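Local coordinates for protein LamCAT (Aquimarina, PDB 6JH5) that probably hydrolyses the beta-1,3-linked glucan laminarin, as a marine bacterial laminarinase of glycoside hydrolase family 16, at residues A[91-97]-A[120-125]; A[127-133]-A[145-151]. All blocks are in the same frame, centred on the assembly; numbering follows the deposited sequence.

Contact 1 of 2, residues A[91-97]-A[120-125]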
ATOM      1  N   SER A  91      -4.383 -15.101   0.338  1.00 15.52           N
ATOM      2  CA  SER A  91      -3.326 -15.589   1.238  1.00 14.80           C
ATOM      3  C   SER A  91      -2.707 -16.810   0.556  1.00 15.01           C
ATOM      4  O   SER A  91      -3.329 -17.832   0.500  1.00 17.32           O
ATOM      5  CB  SER A  91      -3.942 -15.913   2.570  1.00 18.86           C
ATOM      6  OG  SER A  91      -2.997 -16.473   3.457  1.00 22.35           O
ATOM      7  N   PHE A  92      -1.527 -16.635  -0.008  1.00 13.90           N
ATOM      8  CA  PHE A  92      -0.842 -17.751  -0.692  1.00 13.72           C
ATOM      9  C   PHE A  92       0.654 -17.458  -0.753  1.00 14.38           C
ATOM     10  O   PHE A  92       1.040 -16.333  -0.702  1.00 13.59           O
ATOM     11  CB  PHE A  92      -1.412 -18.005  -2.087  1.00 14.43           C
ATOM     12  CG  PHE A  92      -1.251 -16.887  -3.079  1.00 13.89           C
ATOM     13  CD1 PHE A  92      -2.227 -15.923  -3.216  1.00 14.54           C
ATOM     14  CD2 PHE A  92      -0.138 -16.829  -3.885  1.00 13.74           C
ATOM     15  CE1 PHE A  92      -2.077 -14.917  -4.149  1.00 14.44           C
ATOM     16  CE2 PHE A  92       0.010 -15.822  -4.815  1.00 14.80           C
ATOM     17  CZ  PHE A  92      -0.970 -14.880  -4.949  1.00 15.68           C
ATOM     18  N   MET A  93       1.444 -18.506  -0.924  1.00 14.20           N
ATOM     19  CA  MET A  93       2.909 -18.301  -0.970  1.00 13.96           C
ATOM     20  C   MET A  93       3.296 -17.441  -2.182  1.00 13.94           C
ATOM     21  O   MET A  93       2.943 -17.755  -3.278  1.00 13.85           O
ATOM     22  CB  MET A  93       3.630 -19.653  -0.993  1.00 14.25           C
ATOM     23  CG  MET A  93       3.430 -20.460   0.275  1.00 17.47           C
ATOM     24  SD  MET A  93       3.959 -19.636   1.812  1.00 21.01           S
ATOM     25  CE  MET A  93       5.640 -19.248   1.331  1.00 21.10           C
ATOM     26  N   GLY A  94       4.053 -16.387  -1.899  1.00 13.70           N
ATOM     27  CA  GLY A  94       4.540 -15.428  -2.903  1.00 14.42           C
ATOM     28  C   GLY A  94       3.701 -14.167  -3.008  1.00 14.41           C
ATOM     29  O   GLY A  94       4.146 -13.237  -3.601  1.00 15.17           O
ATOM     30  N   SER A  95       2.540 -14.170  -2.389  1.00 13.26           N
ATOM     31  CA  SER A  95       1.644 -12.997  -2.490  1.00 13.45           C
ATOM     32  C   SER A  95       2.179 -11.805  -1.690  1.00 13.31           C
ATOM     33  O   SER A  95       2.719 -11.997  -0.647  1.00 12.74           O
ATOM     34  CB  SER A  95       0.255 -13.352  -2.053  1.00 14.10           C
ATOM     35  OG  SER A  95       0.231 -13.633  -0.686  1.00 14.67           O
ATOM     36  N   TRP A  96       1.980 -10.605  -2.222  1.00 12.15           N
ATOM     37  CA  TRP A  96       2.442  -9.388  -1.509  1.00 12.92           C
ATOM     38  C   TRP A  96       1.490  -8.205  -1.750  1.00 14.62           C
ATOM     39  O   TRP A  96       1.846  -7.306  -2.472  1.00 13.80           O
ATOM     40  CB  TRP A  96       3.878  -9.089  -1.909  1.00 13.18           C
ATOM     41  CG  TRP A  96       4.588  -8.096  -1.055  1.00 13.01           C
ATOM     42  CD1 TRP A  96       4.151  -7.441   0.060  1.00 13.40           C
ATOM     43  CD2 TRP A  96       5.918  -7.640  -1.290  1.00 13.82           C
ATOM     44  NE1 TRP A  96       5.127  -6.610   0.529  1.00 14.20           N
ATOM     45  CE2 TRP A  96       6.218  -6.716  -0.282  1.00 14.25           C
ATOM     46  CE3 TRP A  96       6.862  -7.909  -2.281  1.00 14.92           C
ATOM     47  CZ2 TRP A  96       7.444  -6.072  -0.219  1.00 17.20           C
ATOM     48  CZ3 TRP A  96       8.079  -7.282  -2.199  1.00 16.62           C
ATOM     49  CH2 TRP A  96       8.355  -6.370  -1.191  1.00 17.69           C
ATOM     50  N   PRO A  97       0.276  -8.238  -1.181  1.00 13.18           N
ATOM     51  CA  PRO A  97      -0.657  -7.123  -1.268  1.00 12.98           C
ATOM     52  C   PRO A  97      -0.231  -5.947  -0.367  1.00 12.39           C
ATOM     53  O   PRO A  97       0.356  -6.151   0.633  1.00 12.70           O
ATOM     54  CB  PRO A  97      -2.017  -7.703  -0.850  1.00 13.82           C
ATOM     55  CG  PRO A  97      -1.734  -9.067  -0.264  1.00 16.53           C
ATOM     56  CD  PRO A  97      -0.277  -9.387  -0.468  1.00 13.79           C
ATOM     57  N   MET A 120      -0.930  -1.011   5.187  1.00 10.65           N
ATOM     58  CA  MET A 120      -1.121  -2.469   5.263  1.00 11.38           C
ATOM     59  C   MET A 120      -0.171  -3.159   4.284  1.00 12.19           C
ATOM     60  O   MET A 120      -0.131  -2.764   3.152  1.00 11.99           O
ATOM     61  CB  MET A 120      -2.557  -2.878   4.899  1.00 11.86           C
ATOM     62  CG  MET A 120      -2.875  -4.360   5.002  1.00 12.43           C
ATOM     63  SD  MET A 120      -2.212  -5.446   3.683  1.00 14.11           S
ATOM     64  CE  MET A 120      -3.123  -4.861   2.255  1.00 14.42           C
ATOM     65  N   GLU A 121       0.588  -4.107   4.811  1.00 11.60           N
ATOM     66  CA  GLU A 121       1.317  -5.057   3.953  1.00 12.67           C
ATOM     67  C   GLU A 121       1.054  -6.471   4.476  1.00 12.47           C
ATOM     68  O   GLU A 121       0.970  -6.632   5.645  1.00 12.31           O
ATOM     69  CB  GLU A 121       2.812  -4.815   3.888  1.00 14.55           C
ATOM     70  CG  GLU A 121       3.168  -3.674   2.968  1.00 14.96           C
ATOM     71  CD  GLU A 121       4.669  -3.455   2.983  1.00 15.91           C
ATOM     72  OE1 GLU A 121       5.140  -2.977   3.988  1.00 15.13           O
ATOM     73  OE2 GLU A 121       5.314  -3.878   2.037  1.00 15.72           O
ATOM     74  N   HIS A 122       0.921  -7.416   3.566  1.00 11.96           N
ATOM     75  CA  HIS A 122       0.787  -8.830   3.961  1.00 13.05           C
ATOM     76  C   HIS A 122       1.676  -9.661   3.037  1.00 13.39           C
ATOM     77  O   HIS A 122       1.776  -9.307   1.900  1.00 12.48           O
ATOM     78  CB  HIS A 122      -0.665  -9.297   3.875  1.00 13.85           C
ATOM     79  CG  HIS A 122      -0.856 -10.717   4.275  1.00 14.35           C
ATOM     80  ND1 HIS A 122      -0.929 -11.729   3.364  1.00 15.68           N
ATOM     81  CD2 HIS A 122      -0.914 -11.297   5.481  1.00 15.40           C
ATOM     82  CE1 HIS A 122      -1.060 -12.860   3.999  1.00 15.62           C
ATOM     83  NE2 HIS A 122      -1.064 -12.630   5.275  1.00 16.02           N
ATOM     84  N   VAL A 123       2.271 -10.724   3.570  1.00 12.99           N
ATOM     85  CA  VAL A 123       3.083 -11.602   2.691  1.00 12.81           C
ATOM     86  C   VAL A 123       2.696 -13.056   2.910  1.00 13.34           C
ATOM     87  O   VAL A 123       2.332 -13.418   4.001  1.00 14.11           O
ATOM     88  CB  VAL A 123       4.604 -11.469   2.881  1.00 14.97           C
ATOM     89  CG1 VAL A 123       5.173 -10.170   2.342  1.00 16.61           C
ATOM     90  CG2 VAL A 123       5.002 -11.688   4.317  1.00 16.34           C
ATOM     91  N   ASN A 124       2.766 -13.798   1.825  1.00 13.66           N
ATOM     92  CA  ASN A 124       2.624 -15.261   1.894  1.00 13.66           C
ATOM     93  C   ASN A 124       1.314 -15.651   2.589  1.00 14.45           C
ATOM     94  O   ASN A 124       0.307 -15.150   2.214  1.00 15.21           O
ATOM     95  CB  ASN A 124       3.890 -15.837   2.519  1.00 14.02           C
ATOM     96  CG  ASN A 124       5.118 -15.589   1.671  1.00 14.84           C
ATOM     97  OD1 ASN A 124       5.034 -15.580   0.470  1.00 15.90           O
ATOM     98  ND2 ASN A 124       6.234 -15.364   2.320  1.00 16.28           N
ATOM     99  N   THR A 125       1.381 -16.550   3.562  1.00 15.27           N
ATOM    100  CA  THR A 125       0.166 -17.007   4.274  1.00 15.64           C
ATOM    101  C   THR A 125       0.212 -16.569   5.739  1.00 16.72           C
ATOM    102  O   THR A 125      -0.402 -17.192   6.548  1.00 17.46           O
ATOM    103  CB  THR A 125       0.001 -18.525   4.136  1.00 16.79           C
ATOM    104  OG1 THR A 125       1.125 -19.194   4.686  1.00 16.83           O
ATOM    105  CG2 THR A 125      -0.170 -18.956   2.699  1.00 16.80           C
TER
HETATM  106  O   HOH W   1      -3.577 -16.244   6.105  1.00 39.86           O
HETATM  107  O   HOH W   2      -1.325 -11.989   0.719  1.00 14.40           O
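Ser-95 and Pro-97 pair with Asn-124 and His-122 in a short antiparallel run: Asn-124 N donates to Ser-95 O at 3.1 Å and His-122 N to Pro-97 O at 3.2 Å. Ahead of it the chain folds through a type II turn from Phe-92 to Ser-95, and Phe-92 O receives both Ser-95 N and Ser-95 OG.

Asn-124 holds this turn from across the contact. Its CG stands anti to the carbonyl carbon (chi1 -64°), which brings OD1 to Gly-94 N at 2.7 Å in the amide's own carbonyl plane, while ND2 reaches Pro-210 O. The bent chain of Met-93 crosses over, with CE 3.7 Å from Asn-124 CG.

Across this contact, two side chains meet Trp-96. Val-123 CG1 lies over the five-membered ring, 4.0 Å from its centroid, in a CH-pi contact; at the edge, NE1 donates to Glu-121 OE2 at 3.1 Å, a bent bond (143°) that meets the carboxylate from above its plane. A water links Ser-95 OG to His-122 ND1, and His-122 NE2 binds Glu-126 O.

Both imidazole nitrogens are thus engaged; for Glu-121, in a sequence matching the family's ExDxxE signature, the indole bond probably steadies one carboxylate oxygen, while the other lies near Asp-118.

Contact 2 of 2, residues A[127-133]-A[145-151]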
ATOM      1  N   ALA A 127      -0.402 -15.060   9.331  1.00 19.50           N
ATOM      2  CA  ALA A 127      -1.657 -14.775  10.046  1.00 20.59           C
ATOM      3  C   ALA A 127      -1.522 -13.417  10.743  1.00 17.66           C
ATOM      4  O   ALA A 127      -1.874 -13.296  11.872  1.00 17.68           O
ATOM      5  CB  ALA A 127      -1.970 -15.872  11.031  1.00 21.52           C
ATOM      6  N   GLN A 128      -0.929 -12.464  10.051  1.00 18.76           N
ATOM      7  CA  GLN A 128      -0.752 -11.107  10.604  1.00 17.01           C
ATOM      8  C   GLN A 128      -0.506 -10.142   9.448  1.00 17.35           C
ATOM      9  O   GLN A 128      -0.217 -10.577   8.364  1.00 17.03           O
ATOM     10  CB  GLN A 128       0.478 -11.043  11.491  1.00 16.78           C
ATOM     11  CG  GLN A 128       1.740 -11.334  10.707  1.00 21.01           C
ATOM     12  CD  GLN A 128       2.981 -11.438  11.545  1.00 21.81           C
ATOM     13  OE1 GLN A 128       2.982 -11.087  12.696  1.00 26.64           O
ATOM     14  NE2 GLN A 128       4.050 -11.912  10.941  1.00 24.64           N
ATOM     15  N   THR A 129      -0.639  -8.862   9.749  1.00 13.78           N
ATOM     16  CA  THR A 129      -0.363  -7.795   8.759  1.00 13.31           C
ATOM     17  C   THR A 129       0.602  -6.797   9.395  1.00 14.18           C
ATOM     18  O   THR A 129       0.707  -6.785  10.576  1.00 13.59           O
ATOM     19  CB  THR A 129      -1.626  -7.133   8.211  1.00 13.51           C
ATOM     20  OG1 THR A 129      -2.284  -6.458   9.271  1.00 12.45           O
ATOM     21  CG2 THR A 129      -2.570  -8.091   7.534  1.00 15.10           C
ATOM     22  N   HIS A 130       1.246  -5.993   8.565  1.00 12.28           N
ATOM     23  CA  HIS A 130       2.315  -5.093   9.029  1.00 12.63           C
ATOM     24  C   HIS A 130       2.047  -3.644   8.649  1.00 12.97           C
ATOM     25  O   HIS A 130       1.422  -3.402   7.655  1.00 13.73           O
ATOM     26  CB  HIS A 130       3.634  -5.522   8.378  1.00 13.91           C
ATOM     27  CG  HIS A 130       3.998  -6.948   8.617  1.00 14.48           C
ATOM     28  ND1 HIS A 130       4.848  -7.324   9.606  1.00 18.05           N
ATOM     29  CD2 HIS A 130       3.629  -8.077   7.995  1.00 14.58           C
ATOM     30  CE1 HIS A 130       4.964  -8.625   9.594  1.00 17.30           C
ATOM     31  NE2 HIS A 130       4.237  -9.104   8.625  1.00 17.46           N
ATOM     32  N   GLY A 131       2.518  -2.752   9.509  1.00 11.69           N
ATOM     33  CA  GLY A 131       2.439  -1.296   9.322  1.00 12.48           C
ATOM     34  C   GLY A 131       3.825  -0.738   9.505  1.00 11.14           C
ATOM     35  O   GLY A 131       4.452  -1.107  10.437  1.00 11.98           O
ATOM     36  N   THR A 132       4.309   0.022   8.529  1.00 12.31           N
ATOM     37  CA  THR A 132       5.730   0.447   8.576  1.00 11.81           C
ATOM     38  C   THR A 132       5.951   1.856   8.010  1.00 12.30           C
ATOM     39  O   THR A 132       5.187   2.272   7.193  1.00 11.88           O
ATOM     40  CB  THR A 132       6.525  -0.503   7.663  1.00 12.52           C
ATOM     41  OG1 THR A 132       6.188  -1.842   7.994  1.00 12.03           O
ATOM     42  CG2 THR A 132       8.030  -0.367   7.721  1.00 13.38           C
ATOM     43  N   ILE A 133       6.981   2.526   8.508  1.00 12.14           N
ATOM     44  CA  ILE A 133       7.468   3.762   7.842  1.00 11.78           C
ATOM     45  C   ILE A 133       8.910   3.509   7.379  1.00 11.71           C
ATOM     46  O   ILE A 133       9.644   2.839   8.056  1.00 12.53           O
ATOM     47  CB  ILE A 133       7.393   5.045   8.693  1.00 12.00           C
ATOM     48  CG1 ILE A 133       7.830   4.841  10.144  1.00 12.31           C
ATOM     49  CG2 ILE A 133       6.034   5.723   8.554  1.00 13.23           C
ATOM     50  CD1 ILE A 133       7.991   6.126  10.906  1.00 12.99           C
ATOM     51  N   TYR A 145      10.735   1.525  10.538  1.00 13.18           N
ATOM     52  CA  TYR A 145      10.160   1.240  11.863  1.00 12.59           C
ATOM     53  C   TYR A 145       8.825   0.550  11.611  1.00 13.54           C
ATOM     54  O   TYR A 145       7.968   1.160  11.065  1.00 13.28           O
ATOM     55  CB  TYR A 145      10.061   2.537  12.659  1.00 13.22           C
ATOM     56  CG  TYR A 145       9.672   2.363  14.097  1.00 14.47           C
ATOM     57  CD1 TYR A 145      10.418   1.589  14.950  1.00 16.25           C
ATOM     58  CD2 TYR A 145       8.568   3.011  14.598  1.00 15.00           C
ATOM     59  CE1 TYR A 145      10.070   1.467  16.276  1.00 19.12           C
ATOM     60  CE2 TYR A 145       8.207   2.902  15.924  1.00 16.26           C
ATOM     61  CZ  TYR A 145       8.958   2.120  16.771  1.00 19.03           C
ATOM     62  OH  TYR A 145       8.618   2.011  18.080  1.00 20.57           O
ATOM     63  N   SER A 146       8.708  -0.667  12.111  1.00 13.32           N
ATOM     64  CA  SER A 146       7.569  -1.515  11.714  1.00 14.08           C
ATOM     65  C   SER A 146       6.896  -2.169  12.907  1.00 13.93           C
ATOM     66  O   SER A 146       7.537  -2.419  13.869  1.00 16.21           O
ATOM     67  CB  SER A 146       8.069  -2.588  10.813  1.00 15.34           C
ATOM     68  OG  SER A 146       6.999  -3.190  10.172  1.00 16.53           O
ATOM     69  N   GLY A 147       5.629  -2.486  12.711  1.00 13.79           N
ATOM     70  CA  GLY A 147       4.788  -3.168  13.697  1.00 15.37           C
ATOM     71  C   GLY A 147       3.836  -4.138  13.030  1.00 14.19           C
ATOM     72  O   GLY A 147       3.631  -4.051  11.872  1.00 13.55           O
ATOM     73  N   SER A 148       3.276  -5.037  13.814  1.00 13.85           N
ATOM     74  CA  SER A 148       2.371  -6.046  13.235  1.00 13.61           C
ATOM     75  C   SER A 148       1.230  -6.364  14.193  1.00 15.18           C
ATOM     76  O   SER A 148       1.311  -6.046  15.330  1.00 14.92           O
ATOM     77  CB  SER A 148       3.126  -7.281  12.878  1.00 16.51           C
ATOM     78  OG  SER A 148       3.612  -7.893  14.047  1.00 17.58           O
ATOM     79  N   ILE A 149       0.190  -6.955  13.636  1.00 14.66           N
ATOM     80  CA  ILE A 149      -0.989  -7.364  14.434  1.00 14.88           C
ATOM     81  C   ILE A 149      -1.518  -8.683  13.874  1.00 14.48           C
ATOM     82  O   ILE A 149      -1.561  -8.837  12.714  1.00 14.97           O
ATOM     83  CB  ILE A 149      -2.064  -6.268  14.419  1.00 14.78           C
ATOM     84  CG1 ILE A 149      -3.224  -6.625  15.345  1.00 16.02           C
ATOM     85  CG2 ILE A 149      -2.543  -5.998  13.005  1.00 15.22           C
ATOM     86  CD1 ILE A 149      -4.247  -5.550  15.472  1.00 18.71           C
ATOM     87  N   PRO A 150      -1.898  -9.646  14.727  1.00 15.56           N
ATOM     88  CA  PRO A 150      -2.467 -10.870  14.221  1.00 16.01           C
ATOM     89  C   PRO A 150      -3.809 -10.601  13.545  1.00 14.45           C
ATOM     90  O   PRO A 150      -4.580  -9.846  14.036  1.00 16.25           O
ATOM     91  CB  PRO A 150      -2.731 -11.690  15.482  1.00 18.11           C
ATOM     92  CG  PRO A 150      -1.732 -11.142  16.457  1.00 18.10           C
ATOM     93  CD  PRO A 150      -1.713  -9.651  16.182  1.00 16.77           C
ATOM     94  N   VAL A 151      -3.951 -11.182  12.370  1.00 15.10           N
ATOM     95  CA  VAL A 151      -5.217 -11.141  11.618  1.00 15.70           C
ATOM     96  C   VAL A 151      -5.426 -12.577  11.168  1.00 17.84           C
ATOM     97  O   VAL A 151      -4.685 -13.038  10.342  1.00 18.54           O
ATOM     98  CB  VAL A 151      -5.128 -10.168  10.431  1.00 15.82           C
ATOM     99  CG1 VAL A 151      -6.438 -10.121   9.686  1.00 17.01           C
ATOM    100  CG2 VAL A 151      -4.742  -8.787  10.911  1.00 15.59           C
TER
HETATM  101  O   HOH W   3       1.643  -9.914  14.913  1.00 28.61           O
HETATM  102  O   HOH W   4       6.451  -5.787  11.208  1.00 19.64           O
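Thr-129 and Ile-149, and likewise Gly-131 and Gly-147, form reciprocal backbone bonds that join the segments as antiparallel strands; the axes of strands 128-133 and 145-150 approach to 4.6 Å, their directions 159° apart. Ile-133 and Tyr-145 add a third such pair, and Val-151 N closes the other end on Ala-127 O at 3.0 Å, approaching from above the carbonyl plane.

The two faces of this hairpin differ sharply. On the face of Thr-129, Ile-133 and Ile-149, the one turned to strand 168-173, Thr-129 and Ile-149 run next to each other with the same heading, Thr-129 OG1 3.8 Å from Ile-149 CG2; Val-151 CG2 comes across to the same hydroxyl oxygen. Ile-133 CG1 runs alongside Tyr-145 CB at 4.1 Å, although the tyrosine ring heads off from the other strand.

The opposite face is polar and wetter. Thr-132 OG1 and Ser-146 OG share a hydrogen bond of 2.7 Å, the serine oxygen being brought up by a first torsion that sets it opposite its own backbone nitrogen (chi1 -165°). A water in the plane of the His-130 ring, 2.7 Å from ND1, also binds Ser-146 OG; the ring's NE2 is held by Glu-126. A second water spans Gln-128 OE1 and Ser-148 OG, while Gln-128 NE2 turns to that same glutamate. A valine in place of Thr-132 would probably leave Ser-146 OG without its hydroxyl mate and freer to turn about its first torsion.

Around the hairpin, Thr-129, Ile-133 and Ile-149 pack on strand 168-173, and Ile-133, Tyr-145 and Ile-149 also touch strand 176-182, as expected of the two-layered jelly-roll sandwich of this family. The ring of His-130 meets Trp-209 edge-to-face, and strand 116-118 flanks Thr-132 and Ile-133.

In the fold
Consecutive pieces of chain connect the two contacts, whose centres lie about 12 Å apart: strand 120-121 leads into strand 128-136, and Glu-121 O probably accepts a hydrogen bond from His-130 N at 3.0 Å. Contact 1 is largely buried, and in it two backbone bonds are supplemented by side-chain amide, indole and carboxylate bonds. Contact 2 is a regular hairpin, its strand 128-133 mostly buried and strand 145-150 more exposed; backbone pairing carries it and waters fill in among its hydroxyls. Glu-126, between them, serves both, its backbone oxygen binding His-122 and its carboxylate binding Gln-128 and His-130. Trp-209 likewise meets rings from each, Trp-96 and His-130.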